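Local coordinates for protein SxtG (Microseira wollei, PDB 6U1R) that probably transfers an amidino group to an acceptor amine in the saxitoxin biosynthetic pathway, at residues Glu54-Trp59 with Met151-Arg156. Numbering follows the deposited sequence.
Sequences EPINKW and MADRNR
Three waters and a single direct hydrogen bond join Glu54 and Asn57 to Asp153 and Asn155, so most of the polar links across this contact run through water. The carboxylate at its centre belongs to an Asx turn: Asp153 OD1 accepts from the backbone N of Asn155 at 2.9 Å, on its anti side, where the loop enters a short 3-10 turn. With CG anti to the backbone N (chi1 -170°), the Asp153 side chain reaches toward 54-59. The Asn57 and Asp153 side chains cross at about a right angle, with the amide and carboxylate planes 48° apart. Asn57 ND2 donates to the syn side of Asp153 OD2 at 3.3 Å, a long bond whose acceptor is tilted from the amide plane; ND2 also donates to Ala52 O. One water donates to both Asn57 OD1 and Asp153 OD2, closing a small ring with the direct bond. The two other waters converge on Glu54 O, the carbonyl oxygen of the cis peptide bond before Pro55; one continues to Asp153 OD1, the other to Asn155 OD1.

Beside this network lies an apolar contact: Ile56 CD1 sits 4.0 Å from Ala152 CB and 3.6 Å from Asp153 CA. The Ala152 side chain is about 5 Å from that of Asp215, a predicted active-site residue, so the contact borders the probable catalytic pocket. Ala152 O, 3.5 Å from Ile56 CD1, is hydrogen-bonded to Tyr190 OH.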
ATOM      1  N   GLU A  54     -20.731   6.156  10.851  1.00 20.09           N
ATOM      2  CA  GLU A  54     -20.715   4.708  10.675  1.00 24.40           C
ATOM      3  C   GLU A  54     -19.588   4.294   9.754  1.00 25.92           C
ATOM      4  O   GLU A  54     -19.169   5.079   8.891  1.00 26.59           O
ATOM      5  CB  GLU A  54     -22.054   4.206  10.099  1.00 24.91           C
ATOM      6  CG  GLU A  54     -23.291   4.584  10.906  1.00 28.03           C
ATOM      7  CD  GLU A  54     -23.670   3.548  11.952  1.00 34.54           C
ATOM      8  OE1 GLU A  54     -24.711   3.739  12.627  1.00 37.75           O
ATOM      9  OE2 GLU A  54     -22.939   2.542  12.095  1.00 33.26           O
ATOM     10  N   PRO A  55     -19.065   3.064   9.940  1.00 27.09           N
ATOM     11  CA  PRO A  55     -19.426   2.125  11.003  1.00 26.85           C
ATOM     12  C   PRO A  55     -18.472   2.184  12.205  1.00 26.60           C
ATOM     13  O   PRO A  55     -18.616   1.306  13.058  1.00 26.35           O
ATOM     14  CB  PRO A  55     -19.317   0.770  10.304  1.00 27.17           C
ATOM     15  CG  PRO A  55     -18.160   0.957   9.384  1.00 23.90           C
ATOM     16  CD  PRO A  55     -18.194   2.420   8.946  1.00 26.83           C
ATOM     17  N   ILE A  56     -17.568   3.175  12.272  1.00 22.55           N
ATOM     18  CA  ILE A  56     -16.527   3.245  13.312  1.00 23.44           C
ATOM     19  C   ILE A  56     -16.823   4.322  14.353  1.00 20.97           C
ATOM     20  O   ILE A  56     -16.821   4.050  15.556  1.00 19.25           O
ATOM     21  CB  ILE A  56     -15.136   3.471  12.687  1.00 20.43           C
ATOM     22  CG1 ILE A  56     -14.723   2.262  11.848  1.00 21.52           C
ATOM     23  CG2 ILE A  56     -14.088   3.753  13.777  1.00 22.78           C
ATOM     24  CD1 ILE A  56     -13.574   2.558  10.985  1.00 21.31           C
ATOM     25  N   ASN A  57     -16.972   5.576  13.916  1.00 17.87           N
ATOM     26  CA  ASN A  57     -16.765   6.688  14.834  1.00 19.61           C
ATOM     27  C   ASN A  57     -17.846   6.796  15.899  1.00 18.40           C
ATOM     28  O   ASN A  57     -17.602   7.391  16.954  1.00 18.93           O
ATOM     29  CB  ASN A  57     -16.639   7.968  14.043  1.00 17.94           C
ATOM     30  CG  ASN A  57     -15.378   7.969  13.219  1.00 24.10           C
ATOM     31  OD1 ASN A  57     -14.336   7.494  13.687  1.00 23.59           O
ATOM     32  ND2 ASN A  57     -15.467   8.426  11.982  1.00 20.23           N
ATOM     33  N   LYS A  58     -19.018   6.225  15.679  1.00 18.37           N
ATOM     34  CA  LYS A  58     -20.001   6.263  16.755  1.00 17.90           C
ATOM     35  C   LYS A  58     -19.483   5.587  18.023  1.00 19.95           C
ATOM     36  O   LYS A  58     -19.978   5.875  19.116  1.00 19.24           O
ATOM     37  CB  LYS A  58     -21.314   5.624  16.307  1.00 21.50           C
ATOM     38  CG  LYS A  58     -21.285   4.131  16.108  1.00 25.22           C
ATOM     39  CD  LYS A  58     -22.622   3.695  15.512  1.00 27.13           C
ATOM     40  CE  LYS A  58     -22.753   2.192  15.391  1.00 33.75           C
ATOM     41  NZ  LYS A  58     -24.161   1.845  14.973  1.00 37.80           N
ATOM     42  N   TRP A  59     -18.478   4.724  17.912  1.00 18.88           N
ATOM     43  CA  TRP A  59     -17.947   4.021  19.074  1.00 18.20           C
ATOM     44  C   TRP A  59     -16.829   4.791  19.772  1.00 18.84           C
ATOM     45  O   TRP A  59     -16.248   4.281  20.740  1.00 16.66           O
ATOM     46  CB  TRP A  59     -17.479   2.620  18.655  1.00 19.00           C
ATOM     47  CG  TRP A  59     -18.629   1.805  18.119  1.00 19.61           C
ATOM     48  CD1 TRP A  59     -18.814   1.394  16.842  1.00 22.75           C
ATOM     49  CD2 TRP A  59     -19.774   1.350  18.862  1.00 21.78           C
ATOM     50  NE1 TRP A  59     -20.008   0.705  16.733  1.00 23.89           N
ATOM     51  CE2 TRP A  59     -20.609   0.657  17.961  1.00 24.13           C
ATOM     52  CE3 TRP A  59     -20.165   1.455  20.200  1.00 21.60           C
ATOM     53  CZ2 TRP A  59     -21.816   0.069  18.355  1.00 25.64           C
ATOM     54  CZ3 TRP A  59     -21.368   0.871  20.593  1.00 24.69           C
ATOM     55  CH2 TRP A  59     -22.176   0.184  19.670  1.00 26.48           C
ATOM     56  N   MET A 151      -5.828   2.053   6.536  1.00 12.39           N
ATOM     57  CA  MET A 151      -6.762   2.594   7.510  1.00 12.16           C
ATOM     58  C   MET A 151      -8.144   1.957   7.411  1.00 12.41           C
ATOM     59  O   MET A 151      -8.664   1.715   6.313  1.00 12.71           O
ATOM     60  CB  MET A 151      -6.855   4.112   7.337  1.00 12.97           C
ATOM     61  CG  MET A 151      -5.492   4.811   7.535  1.00 13.74           C
ATOM     62  SD  MET A 151      -5.590   6.620   7.363  1.00 13.34           S
ATOM     63  CE  MET A 151      -6.263   7.107   8.952  1.00 14.50           C
ATOM     64  N   ALA A 152      -8.745   1.697   8.577  1.00 11.41           N
ATOM     65  CA  ALA A 152     -10.047   1.017   8.625  1.00 14.41           C
ATOM     66  C   ALA A 152     -11.214   1.927   8.262  1.00 15.33           C
ATOM     67  O   ALA A 152     -12.285   1.426   7.880  1.00 13.64           O
ATOM     68  CB  ALA A 152     -10.283   0.429  10.020  1.00 14.78           C
ATOM     69  N   ASP A 153     -11.038   3.242   8.370  1.00 14.05           N
ATOM     70  CA  ASP A 153     -12.127   4.182   8.115  1.00 14.44           C
ATOM     71  C   ASP A 153     -12.253   4.436   6.612  1.00 14.95           C
ATOM     72  O   ASP A 153     -11.384   5.067   5.991  1.00 13.89           O
ATOM     73  CB  ASP A 153     -11.886   5.468   8.899  1.00 12.97           C
ATOM     74  CG  ASP A 153     -13.091   6.395   8.882  1.00 17.64           C
ATOM     75  OD1 ASP A 153     -13.803   6.408   7.857  1.00 15.72           O
ATOM     76  OD2 ASP A 153     -13.319   7.102   9.887  1.00 19.42           O
ATOM     77  N   ARG A 154     -13.342   3.920   6.024  1.00 14.60           N
ATOM     78  CA  ARG A 154     -13.604   4.078   4.599  1.00 15.12           C
ATOM     79  C   ARG A 154     -13.498   5.524   4.132  1.00 13.34           C
ATOM     80  O   ARG A 154     -13.016   5.780   3.034  1.00 12.44           O
ATOM     81  CB  ARG A 154     -15.002   3.539   4.272  1.00 14.61           C
ATOM     82  CG  ARG A 154     -15.139   2.033   4.376  1.00 13.36           C
ATOM     83  CD  ARG A 154     -16.615   1.663   4.360  1.00 14.24           C
ATOM     84  NE  ARG A 154     -16.822   0.221   4.248  1.00 14.75           N
ATOM     85  CZ  ARG A 154     -17.951  -0.396   4.583  1.00 17.77           C
ATOM     86  NH1 ARG A 154     -18.986   0.307   5.068  1.00 17.75           N
ATOM     87  NH2 ARG A 154     -18.055  -1.712   4.421  1.00 17.73           N
ATOM     88  N   ASN A 155     -13.976   6.484   4.927  1.00 12.93           N
ATOM     89  CA  ASN A 155     -13.932   7.868   4.464  1.00 14.69           C
ATOM     90  C   ASN A 155     -12.512   8.403   4.353  1.00 14.63           C
ATOM     91  O   ASN A 155     -12.306   9.453   3.737  1.00 14.54           O
ATOM     92  CB  ASN A 155     -14.746   8.756   5.392  1.00 14.75           C
ATOM     93  CG  ASN A 155     -16.216   8.436   5.349  1.00 15.92           C
ATOM     94  OD1 ASN A 155     -16.669   7.525   6.028  1.00 17.81           O
ATOM     95  ND2 ASN A 155     -16.975   9.171   4.522  1.00 17.74           N
ATOM     96  N   ARG A 156     -11.534   7.724   4.948  1.00 14.16           N
ATOM     97  CA  ARG A 156     -10.143   8.164   4.911  1.00 13.60           C
ATOM     98  C   ARG A 156      -9.305   7.411   3.877  1.00 13.27           C
ATOM     99  O   ARG A 156      -8.084   7.550   3.866  1.00 12.35           O
ATOM    100  CB  ARG A 156      -9.543   8.032   6.324  1.00 13.27           C
ATOM    101  CG  ARG A 156     -10.439   8.642   7.404  1.00 14.05           C
ATOM    102  CD  ARG A 156      -9.764   8.696   8.765  1.00 14.98           C
ATOM    103  NE  ARG A 156      -8.737   9.734   8.836  1.00 13.25           N
ATOM    104  CZ  ARG A 156      -8.097  10.075   9.948  1.00 15.01           C
ATOM    105  NH1 ARG A 156      -8.377   9.463  11.086  1.00 12.86           N
ATOM    106  NH2 ARG A 156      -7.199  11.056   9.921  1.00 14.67           N
TER
HETATM  107  O   HOH W   1     -16.069   5.070   8.537  1.00 21.06           O
HETATM  108  O   HOH W   2     -18.585   5.696   6.175  1.00 22.39           O
HETATM  109  O   HOH W   3     -12.071   6.857  12.305  1.00 18.53           O